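Local coordinates for protein HMG-CoA Lyase (Bacillus subtilis subsp. subtilis, PDB 1YDO) that is of unknown detailed function but belongs to the HMGL-like family of TIM-barrel proteins and forms an assembly of two copies, at residues W279-M284 against N292-K297; K115-S120 against V159-E164; T221-G226 against M262-N267. All coordinates share one frame; numbering follows the deposited sequence.

Interaction 1: residues W279-M284 against N292-K297; sequences WIEEKM and NLQVFK
Glu281 reaches from helix 270-284 to the short C-terminal helix 291-296 and meets two quite different partners, a methyl group (CD2) of Leu293 and the ammonium of Lys297. The packed part lies on the Leu293 side. There CD2 of Leu293 rests 3.7 Å from CD of Glu281, and both residues are buried. Leucine suits this place because it also packs on Ala277 and Lys278, one turn earlier on the long helix, so its branched end lies between the two helices. The carboxylate spans the gap because CG of Glu281 stands anti to the backbone N (chi1 -153°) and the rest of the chain stays extended.

A buried carboxylate needs polar partners, and Glu281 has one in the connecting loop and one at the end of the second helix. Its OE1 accepts a hydrogen bond from the backbone N of Leu288, in the loop that joins the helices. Lys297 completes a salt bridge: its NZ lies 3.1 Å from Glu281 OE2, which receives it on its syn lone pair, while the bond from NZ to OE1, at 3.2 Å, is weak. The Glu281 and Lys297 side chains come at each other from opposite directions.

This is the loose side, for Lys297 is exposed and has just left the helix. Lysine suits the place because its long chain, bent at chi3 (68°), carries the ammonium across to the carboxylate. Gln294 adds little: its amide is turned 67° from the carboxylate plane, and NE2 instead makes a weak hydrogen bond to Ser290 O. Together these contacts join two consecutive helices linked by a short loop, the second packed across the side of the first, at the C-terminal end of a TIM-barrel chain.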
loop_
_atom_site.group_PDB
_atom_site.type_symbol
_atom_site.label_atom_id
_atom_site.label_comp_id
_atom_site.label_asym_id
_atom_site.label_seq_id
_atom_site.Cartn_x
_atom_site.Cartn_y
_atom_site.Cartn_z
ATOM N N TRP A 279 -3.738 -6.490 19.895
ATOM C CA TRP A 279 -3.255 -6.511 21.258
ATOM C C TRP A 279 -2.280 -5.383 21.538
ATOM O O TRP A 279 -2.578 -4.503 22.337
ATOM C CB TRP A 279 -2.589 -7.843 21.554
ATOM C CG TRP A 279 -2.524 -8.139 23.004
ATOM C CD1 TRP A 279 -3.531 -8.612 23.784
ATOM C CD2 TRP A 279 -1.403 -7.942 23.869
ATOM N NE1 TRP A 279 -3.112 -8.722 25.083
ATOM C CE2 TRP A 279 -1.807 -8.316 25.166
ATOM C CE3 TRP A 279 -0.094 -7.481 23.673
ATOM C CZ2 TRP A 279 -0.946 -8.245 26.273
ATOM C CZ3 TRP A 279 0.761 -7.408 24.773
ATOM C CH2 TRP A 279 0.329 -7.788 26.056
ATOM N N ILE A 280 -1.112 -5.416 20.899
ATOM C CA ILE A 280 -0.094 -4.375 21.080
ATOM C C ILE A 280 -0.637 -2.988 20.784
ATOM O O ILE A 280 -0.263 -2.024 21.437
ATOM C CB ILE A 280 1.082 -4.562 20.150
ATOM C CG1 ILE A 280 0.673 -5.514 19.042
ATOM C CG2 ILE A 280 2.308 -5.007 20.928
ATOM C CD1 ILE A 280 1.269 -5.178 17.718
ATOM N N GLU A 281 -1.499 -2.883 19.780
ATOM C CA GLU A 281 -2.067 -1.596 19.444
ATOM C C GLU A 281 -2.715 -1.014 20.692
ATOM O O GLU A 281 -2.626 0.187 20.951
ATOM C CB GLU A 281 -3.115 -1.730 18.350
ATOM C CG GLU A 281 -3.272 -0.474 17.521
ATOM C CD GLU A 281 -4.619 -0.378 16.851
ATOM O OE1 GLU A 281 -4.737 0.415 15.889
ATOM O OE2 GLU A 281 -5.556 -1.081 17.295
ATOM N N GLU A 282 -3.369 -1.871 21.469
ATOM C CA GLU A 282 -4.021 -1.431 22.690
ATOM C C GLU A 282 -2.987 -1.106 23.744
ATOM O O GLU A 282 -3.161 -0.167 24.504
ATOM C CB GLU A 282 -4.989 -2.508 23.193
ATOM C CG GLU A 282 -6.237 -2.634 22.329
ATOM C CD GLU A 282 -7.040 -3.902 22.584
ATOM O OE1 GLU A 282 -8.118 -4.047 21.959
ATOM O OE2 GLU A 282 -6.597 -4.753 23.393
ATOM N N LYS A 283 -1.908 -1.875 23.788
ATOM C CA LYS A 283 -0.875 -1.607 24.769
ATOM C C LYS A 283 -0.126 -0.362 24.330
ATOM O O LYS A 283 0.531 0.298 25.131
ATOM C CB LYS A 283 0.095 -2.784 24.879
ATOM C CG LYS A 283 0.005 -3.536 26.195
ATOM C CD LYS A 283 -1.372 -4.141 26.379
ATOM C CE LYS A 283 -1.527 -4.801 27.739
ATOM N NZ LYS A 283 -2.920 -5.308 27.949
HETATM N N MSE A 284 -0.246 -0.030 23.052
HETATM C CA MSE A 284 0.437 1.135 22.508
HETATM C C MSE A 284 -0.404 2.390 22.709
HETATM O O MSE A 284 0.108 3.511 22.675
HETATM C CB MSE A 284 0.700 0.930 21.015
HETATM C CG MSE A 284 1.907 1.684 20.486
HETATM SE SE MSE A 284 3.544 0.686 20.749
HETATM C CE MSE A 284 3.938 1.217 22.568
ATOM N N ASN A 292 -5.373 -4.057 7.335
ATOM C CA ASN A 292 -6.238 -5.166 7.734
ATOM C C ASN A 292 -6.583 -5.139 9.210
ATOM O O ASN A 292 -7.620 -5.653 9.620
ATOM C CB ASN A 292 -5.627 -6.516 7.378
ATOM C CG ASN A 292 -5.821 -6.870 5.908
ATOM O OD1 ASN A 292 -5.060 -6.425 5.051
ATOM N ND2 ASN A 292 -6.863 -7.650 5.610
ATOM N N LEU A 293 -5.719 -4.543 10.018
ATOM C CA LEU A 293 -6.023 -4.470 11.423
ATOM C C LEU A 293 -7.274 -3.618 11.574
ATOM O O LEU A 293 -8.156 -3.941 12.366
ATOM C CB LEU A 293 -4.873 -3.846 12.205
ATOM C CG LEU A 293 -5.134 -3.672 13.706
ATOM C CD1 LEU A 293 -5.368 -5.024 14.372
ATOM C CD2 LEU A 293 -3.942 -2.985 14.353
ATOM N N GLN A 294 -7.361 -2.524 10.822
ATOM C CA GLN A 294 -8.543 -1.661 10.913
ATOM C C GLN A 294 -9.790 -2.447 10.497
ATOM O O GLN A 294 -10.823 -2.398 11.171
ATOM C CB GLN A 294 -8.385 -0.429 10.017
ATOM C CG GLN A 294 -7.111 0.353 10.295
ATOM C CD GLN A 294 -6.886 0.599 11.783
ATOM O OE1 GLN A 294 -7.729 1.198 12.451
ATOM N NE2 GLN A 294 -5.748 0.132 12.305
ATOM N N VAL A 295 -9.686 -3.179 9.392
ATOM C CA VAL A 295 -10.791 -3.987 8.906
ATOM C C VAL A 295 -11.171 -5.029 9.956
ATOM O O VAL A 295 -12.344 -5.313 10.185
ATOM C CB VAL A 295 -10.398 -4.709 7.601
ATOM C CG1 VAL A 295 -11.539 -5.586 7.110
ATOM C CG2 VAL A 295 -10.030 -3.696 6.544
ATOM N N PHE A 296 -10.163 -5.594 10.599
ATOM C CA PHE A 296 -10.397 -6.598 11.620
ATOM C C PHE A 296 -11.233 -6.012 12.753
ATOM O O PHE A 296 -12.193 -6.631 13.209
ATOM C CB PHE A 296 -9.065 -7.085 12.168
ATOM C CG PHE A 296 -9.194 -8.190 13.163
ATOM C CD1 PHE A 296 -9.700 -9.420 12.792
ATOM C CD2 PHE A 296 -8.782 -8.008 14.468
ATOM C CE1 PHE A 296 -9.788 -10.455 13.706
ATOM C CE2 PHE A 296 -8.868 -9.040 15.389
ATOM C CZ PHE A 296 -9.372 -10.264 15.003
ATOM N N LYS A 297 -10.866 -4.814 13.197
ATOM C CA LYS A 297 -11.591 -4.147 14.263
ATOM C C LYS A 297 -13.003 -3.815 13.769
ATOM O O LYS A 297 -13.755 -3.104 14.444
ATOM C CB LYS A 297 -10.856 -2.868 14.680
ATOM C CG LYS A 297 -9.497 -3.133 15.321
ATOM C CD LYS A 297 -8.533 -1.957 15.183
ATOM C CE LYS A 297 -8.958 -0.754 15.995
ATOM N NZ LYS A 297 -7.938 0.333 15.934
#

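Interaction 2: residues K115-S120 against V159-E164; sequences KSTSES and VIRLSE
Thr117 lays its CB beside the isobutyl end of Leu162, with 4.5 Å between Thr117 CB and Leu162 CD2. The approach is light, yet both residues are buried and Thr117 supplies half of the surface lost between the two segments. A threonine fits because it offers carbon to the leucine while its hydroxyl is satisfied elsewhere: OG1 hydrogen-bonds to OE2 of Glu106. Leucine suits the facing position as a purely apolar group long enough to bridge backbones whose nearest CA atoms, those of Thr117 and Leu162, are 8.5 Å apart.

Arg161 covers the outer margin. Its chain is stretched as far as CD and then bends (chi3 76°), which swings the guanidinium back toward the threonine. OG1 of Thr117 lies in the plane of that group, at its edge, 3.9 Å from NH1 of Arg161, and no hydrogen bond crosses between the segments. Arginine fits here because its long stem carries the guanidinium to the edge of the contact while the residue stays exposed.

Just ahead of Thr117, Ser116 holds the N-cap position, where a small hydroxyl residue is at home. Its OG is 2.7 Å from OG of Ser118, a hydrogen bond that either serine could donate, and its backbone N makes a weak one to OE2 of Glu119.

The contact therefore joins the first turn of helix 117-133 to the middle of helix 156-169, two helices on the outside of the barrel. Beneath them runs strand 97-103, whose Met102 touches Thr117, Ser120 and Leu162, while helix 185-196 packs through Leu195 against Val159, Ile160 and Ser163.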
loop_
_atom_site.group_PDB
_atom_site.type_symbol
_atom_site.label_atom_id
_atom_site.label_comp_id
_atom_site.label_asym_id
_atom_site.label_seq_id
_atom_site.Cartn_x
_atom_site.Cartn_y
_atom_site.Cartn_z
ATOM N N LYS A 115 31.387 3.275 12.155
ATOM C CA LYS A 115 32.427 2.394 11.635
ATOM C C LYS A 115 32.309 2.366 10.120
ATOM O O LYS A 115 31.203 2.327 9.580
ATOM C CB LYS A 115 32.278 0.977 12.195
ATOM C CG LYS A 115 32.838 0.815 13.592
ATOM C CD LYS A 115 32.497 -0.529 14.210
ATOM C CE LYS A 115 32.992 -0.601 15.651
ATOM N NZ LYS A 115 34.478 -0.453 15.749
ATOM N N SER A 116 33.446 2.404 9.434
ATOM C CA SER A 116 33.438 2.389 7.978
ATOM C C SER A 116 32.914 1.044 7.509
ATOM O O SER A 116 32.932 0.059 8.255
ATOM C CB SER A 116 34.846 2.601 7.423
ATOM O OG SER A 116 35.647 1.448 7.619
ATOM N N THR A 117 32.440 1.009 6.271
ATOM C CA THR A 117 31.917 -0.219 5.704
ATOM C C THR A 117 32.929 -1.349 5.879
ATOM O O THR A 117 32.558 -2.473 6.212
ATOM C CB THR A 117 31.593 -0.038 4.207
ATOM O OG1 THR A 117 32.728 0.517 3.531
ATOM C CG2 THR A 117 30.395 0.885 4.032
ATOM N N SER A 118 34.209 -1.044 5.683
ATOM C CA SER A 118 35.260 -2.053 5.822
ATOM C C SER A 118 35.341 -2.559 7.246
ATOM O O SER A 118 35.353 -3.758 7.489
ATOM C CB SER A 118 36.618 -1.475 5.411
ATOM O OG SER A 118 37.005 -0.428 6.282
ATOM N N GLU A 119 35.403 -1.621 8.180
ATOM C CA GLU A 119 35.487 -1.952 9.585
ATOM C C GLU A 119 34.330 -2.844 9.970
ATOM O O GLU A 119 34.530 -3.891 10.581
ATOM C CB GLU A 119 35.465 -0.685 10.424
ATOM C CG GLU A 119 36.699 0.180 10.237
ATOM C CD GLU A 119 36.621 1.477 11.026
ATOM O OE1 GLU A 119 36.422 1.418 12.265
ATOM O OE2 GLU A 119 36.766 2.553 10.404
ATOM N N SER A 120 33.116 -2.435 9.615
ATOM C CA SER A 120 31.947 -3.246 9.938
ATOM C C SER A 120 32.083 -4.604 9.277
ATOM O O SER A 120 31.860 -5.641 9.902
ATOM C CB SER A 120 30.658 -2.575 9.455
ATOM O OG SER A 120 30.320 -1.471 10.265
ATOM N N VAL A 159 26.341 -2.434 -3.426
ATOM C CA VAL A 159 25.532 -3.527 -2.899
ATOM C C VAL A 159 26.144 -4.848 -3.301
ATOM O O VAL A 159 26.356 -5.725 -2.464
ATOM C CB VAL A 159 24.096 -3.482 -3.441
ATOM C CG1 VAL A 159 23.276 -4.586 -2.808
ATOM C CG2 VAL A 159 23.475 -2.130 -3.154
ATOM N N ILE A 160 26.431 -4.985 -4.590
ATOM C CA ILE A 160 27.025 -6.206 -5.108
ATOM C C ILE A 160 28.314 -6.501 -4.363
ATOM O O ILE A 160 28.514 -7.599 -3.844
ATOM C CB ILE A 160 27.345 -6.066 -6.597
ATOM C CG1 ILE A 160 26.105 -5.585 -7.354
ATOM C CG2 ILE A 160 27.798 -7.400 -7.152
ATOM C CD1 ILE A 160 24.974 -6.568 -7.333
ATOM N N ARG A 161 29.188 -5.504 -4.320
ATOM C CA ARG A 161 30.468 -5.627 -3.641
ATOM C C ARG A 161 30.260 -6.225 -2.253
ATOM O O ARG A 161 30.691 -7.348 -1.976
ATOM C CB ARG A 161 31.129 -4.247 -3.528
ATOM C CG ARG A 161 32.593 -4.267 -3.107
ATOM C CD ARG A 161 33.224 -2.873 -3.190
ATOM N NE ARG A 161 32.841 -1.978 -2.095
ATOM C CZ ARG A 161 33.277 -2.087 -0.837
ATOM N NH1 ARG A 161 32.867 -1.218 0.084
ATOM N NH2 ARG A 161 34.121 -3.058 -0.492
ATOM N N LEU A 162 29.583 -5.471 -1.391
ATOM C CA LEU A 162 29.312 -5.899 -0.018
ATOM C C LEU A 162 28.623 -7.253 0.011
ATOM O O LEU A 162 29.051 -8.162 0.720
ATOM C CB LEU A 162 28.436 -4.864 0.692
ATOM C CG LEU A 162 29.048 -3.471 0.883
ATOM C CD1 LEU A 162 28.009 -2.560 1.535
ATOM C CD2 LEU A 162 30.316 -3.566 1.747
ATOM N N SER A 163 27.555 -7.385 -0.765
ATOM C CA SER A 163 26.824 -8.635 -0.823
ATOM C C SER A 163 27.757 -9.822 -1.089
ATOM O O SER A 163 27.599 -10.878 -0.489
ATOM C CB SER A 163 25.751 -8.547 -1.903
ATOM O OG SER A 163 24.880 -7.454 -1.648
ATOM N N GLU A 164 28.729 -9.650 -1.983
ATOM C CA GLU A 164 29.659 -10.736 -2.279
ATOM C C GLU A 164 30.472 -11.058 -1.031
ATOM O O GLU A 164 30.670 -12.226 -0.685
ATOM C CB GLU A 164 30.593 -10.378 -3.452
ATOM C CG GLU A 164 29.930 -10.525 -4.840
ATOM C CD GLU A 164 30.844 -11.134 -5.927
ATOM O OE1 GLU A 164 30.335 -11.421 -7.044
ATOM O OE2 GLU A 164 32.058 -11.326 -5.674
#

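Interaction 3: residues T221-G226 against M262-N267; sequences TALQMG and MDIKTN
Leu223 on helix 215-225 meets Met262 and Ile264, which stand on either side of Asp263, the C-prime residue of a Schellman motif that ends helix 252-261 on the outside of the TIM barrel. The contacts across the segments are apolar. CD1 of Leu223 lies 4.2 Å from CD1 of Ile264 and 4.4 Å from SE of Met262, a selenomethionine. All three residues are buried, and each suits its role: the leucine offers a forked end, the methionine a flexible one, and Ile264 an extended ethyl arm (chi2 175°) that carries its CD1 to the leucine. Leu259, Val7 and Phe230 also touch Leu223, so one side chain joins the loop to helix, strand and N-terminal segment.

Backbone bonds shape the loop. In the Schellman motif Ile264 N bonds to Leu259 O and Asp263 N to Glu260 O, with Asp263 at positive phi. This turn brings Met262 and Ile264 round to the same leucine.

The polar bonds are made away from the leucine's contacts, to residues outside the segments. Lys265 NZ forms a salt bridge with Glu260, and Gln224 OE1 accepts a hydrogen bond from NE2 of Gln224 of the second subunit, placing this region at the subunit interface.

Helix 215-225 ends at Gly226, whose phi of 127° is accommodated because glycine has no CB to press on the preceding carbonyl; its N still bonds to Ala222 O at 3.0 Å.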
loop_
_atom_site.group_PDB
_atom_site.type_symbol
_atom_site.label_atom_id
_atom_site.label_comp_id
_atom_site.label_asym_id
_atom_site.label_seq_id
_atom_site.Cartn_x
_atom_site.Cartn_y
_atom_site.Cartn_z
ATOM N N THR A 221 6.603 -6.881 -7.364
ATOM C CA THR A 221 7.711 -6.906 -8.318
ATOM C C THR A 221 8.734 -7.960 -7.885
ATOM O O THR A 221 9.210 -8.741 -8.700
ATOM C CB THR A 221 8.398 -5.537 -8.394
ATOM O OG1 THR A 221 7.444 -4.558 -8.805
ATOM C CG2 THR A 221 9.542 -5.566 -9.394
ATOM N N ALA A 222 9.066 -7.969 -6.598
ATOM C CA ALA A 222 10.003 -8.940 -6.074
ATOM C C ALA A 222 9.444 -10.358 -6.246
ATOM O O ALA A 222 10.144 -11.260 -6.702
ATOM C CB ALA A 222 10.295 -8.658 -4.611
ATOM N N LEU A 223 8.184 -10.566 -5.884
ATOM C CA LEU A 223 7.594 -11.883 -6.035
ATOM C C LEU A 223 7.756 -12.374 -7.462
ATOM O O LEU A 223 7.885 -13.575 -7.708
ATOM C CB LEU A 223 6.113 -11.857 -5.680
ATOM C CG LEU A 223 5.799 -12.044 -4.209
ATOM C CD1 LEU A 223 4.347 -11.717 -3.992
ATOM C CD2 LEU A 223 6.113 -13.461 -3.772
ATOM N N GLN A 224 7.751 -11.438 -8.399
ATOM C CA GLN A 224 7.899 -11.766 -9.805
ATOM C C GLN A 224 9.337 -12.084 -10.179
ATOM O O GLN A 224 9.579 -12.843 -11.112
ATOM C CB GLN A 224 7.415 -10.612 -10.664
ATOM C CG GLN A 224 5.918 -10.423 -10.710
ATOM C CD GLN A 224 5.528 -9.223 -11.569
ATOM O OE1 GLN A 224 4.347 -8.989 -11.837
ATOM N NE2 GLN A 224 6.527 -8.455 -12.002
HETATM N N MSE A 225 10.288 -11.497 -9.464
HETATM C CA MSE A 225 11.689 -11.740 -9.745
HETATM C C MSE A 225 12.159 -13.066 -9.176
HETATM O O MSE A 225 13.152 -13.611 -9.643
HETATM C CB MSE A 225 12.556 -10.619 -9.175
HETATM C CG MSE A 225 12.301 -9.240 -9.783
HETATM SE SE MSE A 225 12.635 -9.195 -11.708
HETATM C CE MSE A 225 14.413 -9.998 -11.646
ATOM N N GLY A 226 11.467 -13.563 -8.147
ATOM C CA GLY A 226 11.846 -14.830 -7.533
ATOM C C GLY A 226 12.057 -14.840 -6.023
ATOM O O GLY A 226 12.056 -15.902 -5.399
HETATM N N MSE A 262 -3.613 -14.171 -3.340
HETATM C CA MSE A 262 -2.917 -14.516 -4.560
HETATM C C MSE A 262 -2.656 -16.007 -4.645
HETATM O O MSE A 262 -1.969 -16.465 -5.558
HETATM C CB MSE A 262 -1.589 -13.766 -4.658
HETATM C CG MSE A 262 -1.707 -12.273 -4.917
HETATM SE SE MSE A 262 0.040 -11.377 -4.951
HETATM C CE MSE A 262 0.658 -12.064 -6.651
ATOM N N ASP A 263 -3.196 -16.754 -3.687
ATOM C CA ASP A 263 -3.026 -18.213 -3.616
ATOM C C ASP A 263 -1.578 -18.637 -3.367
ATOM O O ASP A 263 -1.091 -19.607 -3.946
ATOM C CB ASP A 263 -3.557 -18.889 -4.886
ATOM C CG ASP A 263 -5.068 -18.877 -4.966
ATOM O OD1 ASP A 263 -5.715 -19.494 -4.075
ATOM O OD2 ASP A 263 -5.612 -18.258 -5.925
ATOM N N ILE A 264 -0.910 -17.900 -2.493
ATOM C CA ILE A 264 0.469 -18.174 -2.138
ATOM C C ILE A 264 0.484 -18.525 -0.658
ATOM O O ILE A 264 0.037 -17.726 0.163
ATOM C CB ILE A 264 1.342 -16.938 -2.370
ATOM C CG1 ILE A 264 1.241 -16.499 -3.822
ATOM C CG2 ILE A 264 2.780 -17.238 -2.012
ATOM C CD1 ILE A 264 1.964 -15.214 -4.115
ATOM N N LYS A 265 1.001 -19.705 -0.315
ATOM C CA LYS A 265 1.023 -20.138 1.075
ATOM C C LYS A 265 2.072 -19.480 1.931
ATOM O O LYS A 265 3.224 -19.363 1.530
ATOM C CB LYS A 265 1.179 -21.659 1.172
ATOM C CG LYS A 265 -0.061 -22.435 0.745
ATOM C CD LYS A 265 -1.365 -21.902 1.399
ATOM C CE LYS A 265 -1.332 -21.906 2.947
ATOM N NZ LYS A 265 -0.718 -20.695 3.597
ATOM N N THR A 266 1.653 -19.057 3.122
ATOM C CA THR A 266 2.540 -18.420 4.087
ATOM C C THR A 266 2.458 -19.200 5.394
ATOM O O THR A 266 3.195 -18.939 6.342
ATOM C CB THR A 266 2.128 -16.956 4.367
ATOM O OG1 THR A 266 0.932 -16.940 5.153
ATOM C CG2 THR A 266 1.885 -16.210 3.065
ATOM N N ASN A 267 1.548 -20.158 5.439
ATOM C CA ASN A 267 1.373 -20.962 6.634
ATOM C C ASN A 267 1.099 -20.116 7.860
ATOM O O ASN A 267 1.283 -20.574 8.990
ATOM C CB ASN A 267 2.600 -21.840 6.896
ATOM C CG ASN A 267 2.778 -22.924 5.845
ATOM O OD1 ASN A 267 1.819 -23.603 5.449
ATOM N ND2 ASN A 267 4.013 -23.112 5.404
#

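In the fold
Along the chain interaction 2 comes first, then interaction 3, then interaction 1, and each closes before the next opens. All three lie in the outer layer of helices and loops around the eight-stranded parallel barrel, 18 to 20 Å from the centre of the chain. Interactions 1 and 2 sit on opposite sides of that centre, their own centres 38 Å apart. Interaction 3 lies 29 Å from interaction 2 and 25 Å from interaction 1, centre to centre. Helix 270-284 leads from the loop of interaction 3 to interaction 1, and both meet the second subunit, whereas interaction 2 touches no other chain and joins helices within one subunit.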